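Local coordinates for periplasmic binding protein (Agrobacterium tumefaciens str. B6, PDB 5L9G), which binds the opine mannopine in the periplasm and probably delivers it to an ABC transporter for uptake into the cell, at residues R187-A198 with H330-V341. Numbering follows the deposited sequence.
Sequences RKAAIAKLTELA and HAKWASEAYDNV
Arg-187 lies between two aromatic residues of helix 324-343. Its methylene CD packs over one face of the Trp-333 indole, 3.9 Å from the centroid of the six-membered ring, and CB covers the same face. A bend at chi3 (-50°) then turns the guanidinium onto the His-330 imidazole, their planes 16° apart in a stack. Arg-187 NH1 passes 3.2 Å from His-330 NE2, but the angle is poor for a hydrogen bond; NH1 instead donates to Leu-181 O, which probably helps fix the group's rotation over the imidazole. The opposite face of the indole meets Ala-337 CB, a methyl small enough to let the helices approach.

Ile-191 follows one turn after Arg-187. Its CG1 reaches Trp-333 CZ2 at 3.6 Å, and its CD1 presses on Ala-337 CB at 3.7 Å, so the branched chain touches both the indole and the methyl that backs its other face. Further along, Val-341 divides its methyls: CG1 lies 4.0 Å from Leu-194 CB and also approaches Ala-198 CB, whereas CG2 meets Thr-195 OG1 at 3.4 Å. That hydroxyl gives its proton to Ile-191 O, from above the carbonyl plane, which lets a polar residue sit beside an aliphatic one. On the buried side, Leu-194 CD1 touches the Tyr-338 ring, whose OH is satisfied by Trp-156 O, a polar tie to strand 153-156, while Leu-155 of that strand lies against both side chains.

The axes of segments 187-197 and 330-341 run nearly parallel, crossing at -23° with a closest approach of 9.9 Å. No hydrogen bond joins the two segments: they meet through apolar packing and, at one end, through the Arg-187/His-330 stack, which would probably be more favourable with the imidazole neutral.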
ATOM      1  N   ARG A 187      -7.236  18.580  10.045  1.00 53.76           N
ATOM      2  CA  ARG A 187      -6.299  17.568  10.547  1.00 53.28           C
ATOM      3  C   ARG A 187      -6.657  17.136  11.967  1.00 58.20           C
ATOM      4  O   ARG A 187      -6.656  15.952  12.252  1.00 58.32           O
ATOM      5  CB  ARG A 187      -4.855  18.084  10.462  1.00 54.30           C
ATOM      6  CG  ARG A 187      -4.236  17.869   9.087  1.00 56.53           C
ATOM      7  CD  ARG A 187      -2.735  18.123   9.021  1.00 61.43           C
ATOM      8  NE  ARG A 187      -2.333  19.404   9.607  1.00 60.31           N
ATOM      9  CZ  ARG A 187      -2.350  20.579   8.979  1.00 75.65           C
ATOM     10  NH1 ARG A 187      -2.760  20.660   7.719  1.00 58.01           N
ATOM     11  NH2 ARG A 187      -1.960  21.680   9.607  1.00 70.45           N
ATOM     12  N   LYS A 188      -7.044  18.092  12.824  1.00 58.42           N
ATOM     13  CA  LYS A 188      -7.450  17.832  14.204  1.00 58.64           C
ATOM     14  C   LYS A 188      -8.794  17.103  14.279  1.00 59.03           C
ATOM     15  O   LYS A 188      -8.951  16.207  15.110  1.00 58.19           O
ATOM     16  CB  LYS A 188      -7.480  19.133  15.024  1.00 64.12           C
ATOM     17  CG  LYS A 188      -6.091  19.591  15.462  1.00 83.12           C
ATOM     18  CD  LYS A 188      -6.156  20.776  16.418  1.00 98.96           C
ATOM     19  CE  LYS A 188      -4.817  21.001  17.090  1.00113.61           C
ATOM     20  NZ  LYS A 188      -4.910  21.963  18.219  1.00125.17           N
ATOM     21  N   ALA A 189      -9.759  17.485  13.411  1.00 53.95           N
ATOM     22  CA  ALA A 189     -11.087  16.867  13.372  1.00 52.06           C
ATOM     23  C   ALA A 189     -10.974  15.387  12.941  1.00 53.08           C
ATOM     24  O   ALA A 189     -11.696  14.532  13.458  1.00 53.04           O
ATOM     25  CB  ALA A 189     -11.986  17.622  12.410  1.00 52.48           C
ATOM     26  N   ALA A 190     -10.060  15.094  11.999  1.00 48.46           N
ATOM     27  CA  ALA A 190      -9.827  13.744  11.484  1.00 45.12           C
ATOM     28  C   ALA A 190      -9.276  12.850  12.608  1.00 50.48           C
ATOM     29  O   ALA A 190      -9.758  11.734  12.800  1.00 48.27           O
ATOM     30  CB  ALA A 190      -8.868  13.795  10.302  1.00 45.14           C
ATOM     31  N   ILE A 191      -8.340  13.385  13.417  1.00 50.27           N
ATOM     32  CA  ILE A 191      -7.768  12.678  14.570  1.00 50.88           C
ATOM     33  C   ILE A 191      -8.837  12.479  15.658  1.00 53.49           C
ATOM     34  O   ILE A 191      -8.904  11.393  16.243  1.00 51.50           O
ATOM     35  CB  ILE A 191      -6.463  13.380  15.050  1.00 56.09           C
ATOM     36  CG1 ILE A 191      -5.285  13.020  14.110  1.00 55.57           C
ATOM     37  CG2 ILE A 191      -6.116  13.106  16.534  1.00 58.41           C
ATOM     38  CD1 ILE A 191      -4.775  11.542  14.136  1.00 58.60           C
ATOM     39  N   ALA A 192      -9.719  13.494  15.860  1.00 51.31           N
ATOM     40  CA  ALA A 192     -10.828  13.416  16.819  1.00 51.45           C
ATOM     41  C   ALA A 192     -11.807  12.293  16.423  1.00 51.92           C
ATOM     42  O   ALA A 192     -12.298  11.566  17.290  1.00 51.85           O
ATOM     43  CB  ALA A 192     -11.553  14.749  16.902  1.00 53.68           C
ATOM     44  N   LYS A 193     -12.062  12.145  15.112  1.00 46.28           N
ATOM     45  CA  LYS A 193     -12.938  11.105  14.559  1.00 44.38           C
ATOM     46  C   LYS A 193     -12.341   9.712  14.792  1.00 45.34           C
ATOM     47  O   LYS A 193     -13.074   8.792  15.157  1.00 45.11           O
ATOM     48  CB  LYS A 193     -13.215  11.366  13.062  1.00 46.01           C
ATOM     49  CG  LYS A 193     -14.274  10.466  12.433  1.00 47.46           C
ATOM     50  CD  LYS A 193     -15.654  10.678  13.039  1.00 52.11           C
ATOM     51  CE  LYS A 193     -16.726   9.862  12.364  1.00 62.68           C
ATOM     52  NZ  LYS A 193     -18.064  10.127  12.962  1.00 71.03           N
ATOM     53  N   LEU A 194     -11.020   9.565  14.593  1.00 42.01           N
ATOM     54  CA  LEU A 194     -10.320   8.298  14.823  1.00 41.19           C
ATOM     55  C   LEU A 194     -10.339   7.950  16.318  1.00 48.05           C
ATOM     56  O   LEU A 194     -10.510   6.780  16.675  1.00 48.28           O
ATOM     57  CB  LEU A 194      -8.877   8.354  14.297  1.00 41.33           C
ATOM     58  CG  LEU A 194      -8.667   8.280  12.775  1.00 43.86           C
ATOM     59  CD1 LEU A 194      -7.275   8.780  12.388  1.00 43.86           C
ATOM     60  CD2 LEU A 194      -8.896   6.870  12.236  1.00 43.53           C
ATOM     61  N   THR A 195     -10.186   8.973  17.190  1.00 48.57           N
ATOM     62  CA  THR A 195     -10.240   8.834  18.647  1.00 49.65           C
ATOM     63  C   THR A 195     -11.612   8.306  19.072  1.00 51.11           C
ATOM     64  O   THR A 195     -11.688   7.407  19.902  1.00 51.18           O
ATOM     65  CB  THR A 195      -9.845  10.167  19.323  1.00 57.77           C
ATOM     66  OG1 THR A 195      -8.525  10.518  18.905  1.00 59.34           O
ATOM     67  CG2 THR A 195      -9.900  10.105  20.847  1.00 58.85           C
ATOM     68  N   GLU A 196     -12.684   8.844  18.474  1.00 48.71           N
ATOM     69  CA  GLU A 196     -14.073   8.446  18.722  1.00 48.82           C
ATOM     70  C   GLU A 196     -14.277   6.951  18.362  1.00 50.08           C
ATOM     71  O   GLU A 196     -14.972   6.230  19.086  1.00 49.49           O
ATOM     72  CB  GLU A 196     -15.001   9.330  17.874  1.00 50.35           C
ATOM     73  CG  GLU A 196     -16.488   9.167  18.123  1.00 64.06           C
ATOM     74  CD  GLU A 196     -17.316   9.891  17.076  1.00 90.63           C
ATOM     75  OE1 GLU A 196     -17.445  11.133  17.180  1.00 90.52           O
ATOM     76  OE2 GLU A 196     -17.777   9.230  16.117  1.00 83.27           O
ATOM     77  N   LEU A 197     -13.681   6.506  17.243  1.00 43.55           N
ATOM     78  CA  LEU A 197     -13.815   5.121  16.781  1.00 41.71           C
ATOM     79  C   LEU A 197     -12.946   4.145  17.577  1.00 47.16           C
ATOM     80  O   LEU A 197     -13.357   2.997  17.770  1.00 45.48           O
ATOM     81  CB  LEU A 197     -13.485   5.016  15.281  1.00 39.70           C
ATOM     82  CG  LEU A 197     -13.697   3.623  14.619  1.00 42.61           C
ATOM     83  CD1 LEU A 197     -15.194   3.262  14.510  1.00 42.78           C
ATOM     84  CD2 LEU A 197     -13.022   3.542  13.264  1.00 41.65           C
ATOM     85  N   ALA A 198     -11.745   4.596  18.022  1.00 45.45           N
ATOM     86  CA  ALA A 198     -10.733   3.787  18.709  1.00 44.95           C
ATOM     87  C   ALA A 198     -11.275   2.738  19.734  1.00 48.01           C
ATOM     88  O   ALA A 198     -10.811   1.599  19.650  1.00 46.24           O
ATOM     89  CB  ALA A 198      -9.670   4.669  19.346  1.00 47.78           C
ATOM     90  N   HIS A 330       3.021  16.533   6.138  1.00 57.57           N
ATOM     91  CA  HIS A 330       2.449  16.203   7.446  1.00 57.20           C
ATOM     92  C   HIS A 330       2.705  14.802   7.988  1.00 59.81           C
ATOM     93  O   HIS A 330       2.128  14.470   9.030  1.00 58.18           O
ATOM     94  CB  HIS A 330       0.935  16.471   7.415  1.00 57.10           C
ATOM     95  CG  HIS A 330       0.606  17.884   7.064  1.00 62.02           C
ATOM     96  ND1 HIS A 330       0.098  18.215   5.823  1.00 63.24           N
ATOM     97  CD2 HIS A 330       0.757  19.015   7.792  1.00 65.69           C
ATOM     98  CE1 HIS A 330      -0.078  19.526   5.844  1.00 63.80           C
ATOM     99  NE2 HIS A 330       0.311  20.054   7.004  1.00 66.09           N
ATOM    100  N   ALA A 331       3.595  14.005   7.351  1.00 56.82           N
ATOM    101  CA  ALA A 331       3.900  12.645   7.819  1.00 55.62           C
ATOM    102  C   ALA A 331       4.316  12.567   9.288  1.00 60.57           C
ATOM    103  O   ALA A 331       3.806  11.708  10.003  1.00 59.75           O
ATOM    104  CB  ALA A 331       4.941  11.990   6.939  1.00 56.00           C
ATOM    105  N   LYS A 332       5.210  13.470   9.744  1.00 59.20           N
ATOM    106  CA  LYS A 332       5.670  13.503  11.136  1.00 60.50           C
ATOM    107  C   LYS A 332       4.507  13.767  12.097  1.00 64.08           C
ATOM    108  O   LYS A 332       4.341  13.013  13.059  1.00 63.93           O
ATOM    109  CB  LYS A 332       6.799  14.532  11.337  1.00 66.00           C
ATOM    110  CG  LYS A 332       8.128  14.127  10.716  1.00 82.77           C
ATOM    111  CD  LYS A 332       9.183  15.208  10.955  1.00102.86           C
ATOM    112  CE  LYS A 332      10.522  14.842  10.365  1.00120.20           C
ATOM    113  NZ  LYS A 332      11.518  15.932  10.548  1.00135.16           N
ATOM    114  N   TRP A 333       3.657  14.786  11.796  1.00 60.33           N
ATOM    115  CA  TRP A 333       2.463  15.100  12.590  1.00 59.71           C
ATOM    116  C   TRP A 333       1.556  13.860  12.628  1.00 59.22           C
ATOM    117  O   TRP A 333       1.083  13.471  13.696  1.00 57.89           O
ATOM    118  CB  TRP A 333       1.667  16.294  11.985  1.00 58.60           C
ATOM    119  CG  TRP A 333       0.252  16.371  12.501  1.00 58.33           C
ATOM    120  CD1 TRP A 333      -0.149  16.891  13.698  1.00 62.90           C
ATOM    121  CD2 TRP A 333      -0.915  15.776  11.909  1.00 55.34           C
ATOM    122  NE1 TRP A 333      -1.495  16.674  13.881  1.00 60.96           N
ATOM    123  CE2 TRP A 333      -1.993  16.002  12.792  1.00 59.40           C
ATOM    124  CE3 TRP A 333      -1.168  15.111  10.691  1.00 53.78           C
ATOM    125  CZ2 TRP A 333      -3.290  15.565  12.513  1.00 56.11           C
ATOM    126  CZ3 TRP A 333      -2.440  14.637  10.438  1.00 53.04           C
ATOM    127  CH2 TRP A 333      -3.486  14.863  11.339  1.00 54.23           C
ATOM    128  N   ALA A 334       1.266  13.296  11.442  1.00 54.49           N
ATOM    129  CA  ALA A 334       0.380  12.144  11.279  1.00 51.65           C
ATOM    130  C   ALA A 334       0.836  10.916  12.060  1.00 54.79           C
ATOM    131  O   ALA A 334       0.023  10.333  12.776  1.00 53.40           O
ATOM    132  CB  ALA A 334       0.183  11.833   9.811  1.00 50.74           C
ATOM    133  N   SER A 335       2.141  10.589  12.008  1.00 53.45           N
ATOM    134  CA  SER A 335       2.720   9.455  12.738  1.00 54.68           C
ATOM    135  C   SER A 335       2.512   9.590  14.250  1.00 58.13           C
ATOM    136  O   SER A 335       1.960   8.673  14.859  1.00 55.83           O
ATOM    137  CB  SER A 335       4.207   9.307  12.420  1.00 61.63           C
ATOM    138  OG  SER A 335       4.374   8.917  11.067  1.00 73.26           O
ATOM    139  N   GLU A 336       2.907  10.744  14.837  1.00 56.86           N
ATOM    140  CA  GLU A 336       2.766  11.017  16.265  1.00 57.75           C
ATOM    141  C   GLU A 336       1.301  11.045  16.728  1.00 59.14           C
ATOM    142  O   GLU A 336       0.976  10.395  17.719  1.00 58.78           O
ATOM    143  CB  GLU A 336       3.530  12.308  16.668  1.00 62.59           C
ATOM    144  CG  GLU A 336       3.313  12.744  18.111  1.00 75.70           C
ATOM    145  CD  GLU A 336       4.269  13.801  18.620  1.00104.80           C
ATOM    146  OE1 GLU A 336       3.889  14.995  18.639  1.00 95.19           O
ATOM    147  OE2 GLU A 336       5.393  13.430  19.027  1.00106.27           O
ATOM    148  N   ALA A 337       0.424  11.807  16.036  1.00 55.09           N
ATOM    149  CA  ALA A 337      -0.984  11.900  16.415  1.00 53.55           C
ATOM    150  C   ALA A 337      -1.702  10.536  16.334  1.00 54.23           C
ATOM    151  O   ALA A 337      -2.483  10.195  17.227  1.00 52.51           O
ATOM    152  CB  ALA A 337      -1.689  12.931  15.551  1.00 54.27           C
ATOM    153  N   TYR A 338      -1.409   9.744  15.282  1.00 49.81           N
ATOM    154  CA  TYR A 338      -2.031   8.427  15.109  1.00 47.23           C
ATOM    155  C   TYR A 338      -1.495   7.424  16.150  1.00 51.33           C
ATOM    156  O   TYR A 338      -2.285   6.656  16.697  1.00 49.79           O
ATOM    157  CB  TYR A 338      -1.879   7.940  13.672  1.00 46.33           C
ATOM    158  CG  TYR A 338      -2.733   6.740  13.312  1.00 45.79           C
ATOM    159  CD1 TYR A 338      -4.120   6.773  13.464  1.00 46.59           C
ATOM    160  CD2 TYR A 338      -2.166   5.604  12.743  1.00 45.15           C
ATOM    161  CE1 TYR A 338      -4.915   5.685  13.104  1.00 43.90           C
ATOM    162  CE2 TYR A 338      -2.951   4.512  12.369  1.00 43.88           C
ATOM    163  CZ  TYR A 338      -4.327   4.563  12.539  1.00 44.94           C
ATOM    164  OH  TYR A 338      -5.100   3.499  12.140  1.00 39.93           O
ATOM    165  N   ASP A 339      -0.198   7.522  16.522  1.00 52.21           N
ATOM    166  CA  ASP A 339       0.399   6.722  17.605  1.00 54.13           C
ATOM    167  C   ASP A 339      -0.437   6.944  18.879  1.00 59.01           C
ATOM    168  O   ASP A 339      -0.760   5.986  19.565  1.00 57.35           O
ATOM    169  CB  ASP A 339       1.867   7.151  17.896  1.00 57.99           C
ATOM    170  CG  ASP A 339       2.961   6.583  17.002  1.00 65.67           C
ATOM    171  OD1 ASP A 339       2.655   5.685  16.170  1.00 61.37           O
ATOM    172  OD2 ASP A 339       4.125   7.040  17.127  1.00 70.71           O
ATOM    173  N   ASN A 340      -0.811   8.206  19.170  1.00 58.74           N
ATOM    174  CA  ASN A 340      -1.598   8.557  20.351  1.00 59.91           C
ATOM    175  C   ASN A 340      -3.016   8.003  20.318  1.00 60.32           C
ATOM    176  O   ASN A 340      -3.504   7.548  21.350  1.00 60.27           O
ATOM    177  CB  ASN A 340      -1.581  10.051  20.603  1.00 65.70           C
ATOM    178  CG  ASN A 340      -0.327  10.444  21.327  1.00 93.93           C
ATOM    179  OD1 ASN A 340       0.720  10.699  20.720  1.00 89.72           O
ATOM    180  ND2 ASN A 340      -0.367  10.346  22.645  1.00 90.85           N
ATOM    181  N   VAL A 341      -3.662   8.000  19.140  1.00 53.67           N
ATOM    182  CA  VAL A 341      -4.993   7.409  18.967  1.00 52.47           C
ATOM    183  C   VAL A 341      -4.956   5.911  19.361  1.00 53.62           C
ATOM    184  O   VAL A 341      -5.828   5.454  20.100  1.00 53.13           O
ATOM    185  CB  VAL A 341      -5.529   7.622  17.516  1.00 54.17           C
ATOM    186  CG1 VAL A 341      -6.729   6.724  17.219  1.00 52.46           C
ATOM    187  CG2 VAL A 341      -5.891   9.089  17.282  1.00 55.03           C
TER